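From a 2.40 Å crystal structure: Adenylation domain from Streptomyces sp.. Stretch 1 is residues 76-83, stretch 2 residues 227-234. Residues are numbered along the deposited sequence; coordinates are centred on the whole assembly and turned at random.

Stretch 1 76-83: PPGANAIA
Stretch 2 (227-234) ELVVLPYW

The contact between residues 76-83 and 227-234 of this adenylation domain is a small, mainly apolar packing of a proline-led helix start against the end of a β-strand, with no hydrogen bond crossing between them. It illustrates how residues no closer than 146 positions in sequence can meet through van der Waals packing without a hydrogen bond between them, burying 271 Å² summed over both sides.

Stretch 1 begins extended, with Pro76 at phi/psi -61/150 and Pro77 at -62/136, both rings C-gamma endo. Gly78, at 164/-178, occupies the N-cap position, and the helix runs from Ala79 through Ala83 and beyond. Its first turn is fixed by backbone hydrogen bonds from Ile82 N to Gly78 O (3.2 Å) and from Ala83 N to Ala79 O (3.0 Å). Stretch 2 is a strand from Glu227 to Val230, followed by a still extended loop. The register sets Pro77 CA 6.1 Å from Pro232 CA and Gly78 CA 6.2 Å from Val230 CA.

Strand alternation selects the partners: Leu228 and Val230 point toward stretch 1, while Val229 between them is out of reach. Val230 (chi1 t, 174°) places CG1 4.0 Å from Pro77 CB and 3.8 Å from Gly78 N, so the methyl packs on backbone as well as on the proline ring. One helical turn beyond Gly78, Ile82 (m, m) directs CD1 to 4.3 Å from CD2 of Leu228 (t, p), a looser contact between buried side chains.

Past the strand, Pro77 remains the hub. Its CG lies 3.9 Å from Leu231 O, although the Leu231 side chain points away, and its CD lies 3.8 Å from Tyr233 CB. Tyr233 (chi1 t, chi2 74°) starts toward Pro77, but its end leads away; the residue is exposed; it is also poorly ordered, so its position is less sharply defined.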

# COMPACT_ATOMS: atom_id res chain seq x y z
N PRO A 76 -7.79 -11.53 -12.19
CA PRO A 76 -8.11 -10.11 -12.38
C PRO A 76 -9.10 -9.65 -11.30
O PRO A 76 -9.87 -10.49 -10.83
CB PRO A 76 -8.74 -10.07 -13.77
CG PRO A 76 -9.26 -11.47 -13.99
CD PRO A 76 -8.24 -12.35 -13.33
N PRO A 77 -9.07 -8.36 -10.91
CA PRO A 77 -10.04 -7.89 -9.91
C PRO A 77 -11.46 -8.01 -10.42
O PRO A 77 -11.75 -7.68 -11.57
CB PRO A 77 -9.64 -6.42 -9.69
CG PRO A 77 -8.93 -6.02 -10.93
CD PRO A 77 -8.17 -7.27 -11.34
N GLY A 78 -12.35 -8.49 -9.56
CA GLY A 78 -13.73 -8.71 -9.92
C GLY A 78 -14.43 -9.62 -8.93
O GLY A 78 -13.84 -10.04 -7.92
N ALA A 79 -15.70 -9.91 -9.21
CA ALA A 79 -16.52 -10.81 -8.41
C ALA A 79 -15.79 -12.10 -8.01
O ALA A 79 -15.73 -12.43 -6.84
CB ALA A 79 -17.80 -11.13 -9.16
N ASN A 80 -15.24 -12.82 -8.99
CA ASN A 80 -14.62 -14.12 -8.71
C ASN A 80 -13.42 -14.01 -7.79
O ASN A 80 -13.24 -14.83 -6.91
CB ASN A 80 -14.19 -14.83 -10.01
CG ASN A 80 -15.34 -15.02 -11.00
OD1 ASN A 80 -16.49 -15.31 -10.63
ND2 ASN A 80 -15.01 -14.89 -12.28
N ALA A 81 -12.58 -13.01 -8.01
CA ALA A 81 -11.39 -12.84 -7.19
C ALA A 81 -11.75 -12.59 -5.73
O ALA A 81 -11.11 -13.13 -4.82
CB ALA A 81 -10.53 -11.70 -7.74
N ILE A 82 -12.77 -11.77 -5.51
CA ILE A 82 -13.20 -11.41 -4.17
C ILE A 82 -13.85 -12.61 -3.47
O ILE A 82 -13.57 -12.89 -2.28
CB ILE A 82 -14.22 -10.22 -4.19
CG1 ILE A 82 -13.57 -8.95 -4.74
CG2 ILE A 82 -14.79 -10.00 -2.81
CD1 ILE A 82 -12.39 -8.43 -3.90
N ALA A 83 -14.74 -13.29 -4.19
CA ALA A 83 -15.43 -14.43 -3.62
C ALA A 83 -14.43 -15.56 -3.31
O ALA A 83 -14.52 -16.21 -2.26
CB ALA A 83 -16.55 -14.92 -4.58
N GLU A 227 -20.63 -0.56 0.13
CA GLU A 227 -20.43 -1.10 -1.20
C GLU A 227 -18.96 -1.02 -1.64
O GLU A 227 -18.29 -0.01 -1.39
CB GLU A 227 -21.30 -0.32 -2.18
CG GLU A 227 -21.44 -0.92 -3.53
CD GLU A 227 -22.31 -0.06 -4.42
OE1 GLU A 227 -23.36 0.42 -3.95
OE2 GLU A 227 -21.89 0.21 -5.56
N LEU A 228 -18.48 -2.08 -2.29
CA LEU A 228 -17.13 -2.09 -2.86
C LEU A 228 -17.20 -1.97 -4.39
O LEU A 228 -17.61 -2.90 -5.10
CB LEU A 228 -16.37 -3.36 -2.46
CG LEU A 228 -14.92 -3.49 -2.97
CD1 LEU A 228 -14.03 -2.38 -2.42
CD2 LEU A 228 -14.30 -4.85 -2.62
N VAL A 229 -16.81 -0.81 -4.91
CA VAL A 229 -16.79 -0.59 -6.34
C VAL A 229 -15.48 -1.10 -6.97
O VAL A 229 -14.41 -0.57 -6.69
CB VAL A 229 -17.00 0.89 -6.65
CG1 VAL A 229 -17.06 1.13 -8.14
CG2 VAL A 229 -18.27 1.37 -5.97
N VAL A 230 -15.56 -2.14 -7.80
CA VAL A 230 -14.33 -2.74 -8.34
C VAL A 230 -13.91 -2.00 -9.60
O VAL A 230 -14.69 -1.89 -10.53
CB VAL A 230 -14.52 -4.23 -8.68
CG1 VAL A 230 -13.26 -4.79 -9.39
CG2 VAL A 230 -14.82 -5.03 -7.42
N LEU A 231 -12.69 -1.47 -9.62
CA LEU A 231 -12.19 -0.85 -10.84
C LEU A 231 -11.75 -1.99 -11.76
O LEU A 231 -10.72 -2.61 -11.53
CB LEU A 231 -11.06 0.15 -10.54
CG LEU A 231 -10.88 1.33 -11.49
CD1 LEU A 231 -12.25 1.92 -11.81
CD2 LEU A 231 -9.95 2.40 -10.91
N PRO A 232 -12.57 -2.31 -12.78
CA PRO A 232 -12.23 -3.50 -13.58
C PRO A 232 -10.91 -3.29 -14.32
O PRO A 232 -10.52 -2.16 -14.56
CB PRO A 232 -13.41 -3.62 -14.55
CG PRO A 232 -13.93 -2.21 -14.68
CD PRO A 232 -13.70 -1.55 -13.35
N TYR A 233 -10.22 -4.37 -14.67
CA TYR A 233 -8.84 -4.24 -15.10
C TYR A 233 -8.68 -3.86 -16.59
O TYR A 233 -8.99 -4.64 -17.50
CB TYR A 233 -8.10 -5.54 -14.75
CG TYR A 233 -6.67 -5.61 -15.21
CD1 TYR A 233 -5.68 -4.88 -14.56
CD2 TYR A 233 -6.30 -6.44 -16.25
CE1 TYR A 233 -4.36 -4.95 -14.97
CE2 TYR A 233 -4.99 -6.53 -16.67
CZ TYR A 233 -4.02 -5.78 -16.03
OH TYR A 233 -2.71 -5.88 -16.46
N TRP A 234 -8.19 -2.64 -16.81
CA TRP A 234 -8.16 -1.96 -18.12
C TRP A 234 -7.00 -0.94 -18.06
O TRP A 234 -7.11 0.08 -17.37
CB TRP A 234 -9.53 -1.30 -18.41
CG TRP A 234 -9.63 -0.30 -19.57
CD1 TRP A 234 -8.90 -0.27 -20.73
CD2 TRP A 234 -10.54 0.82 -19.64
NE1 TRP A 234 -9.30 0.79 -21.51
CE2 TRP A 234 -10.29 1.48 -20.87
CE3 TRP A 234 -11.53 1.33 -18.79
CZ2 TRP A 234 -11.01 2.63 -21.26
CZ3 TRP A 234 -12.23 2.47 -19.19
CH2 TRP A 234 -11.97 3.10 -20.41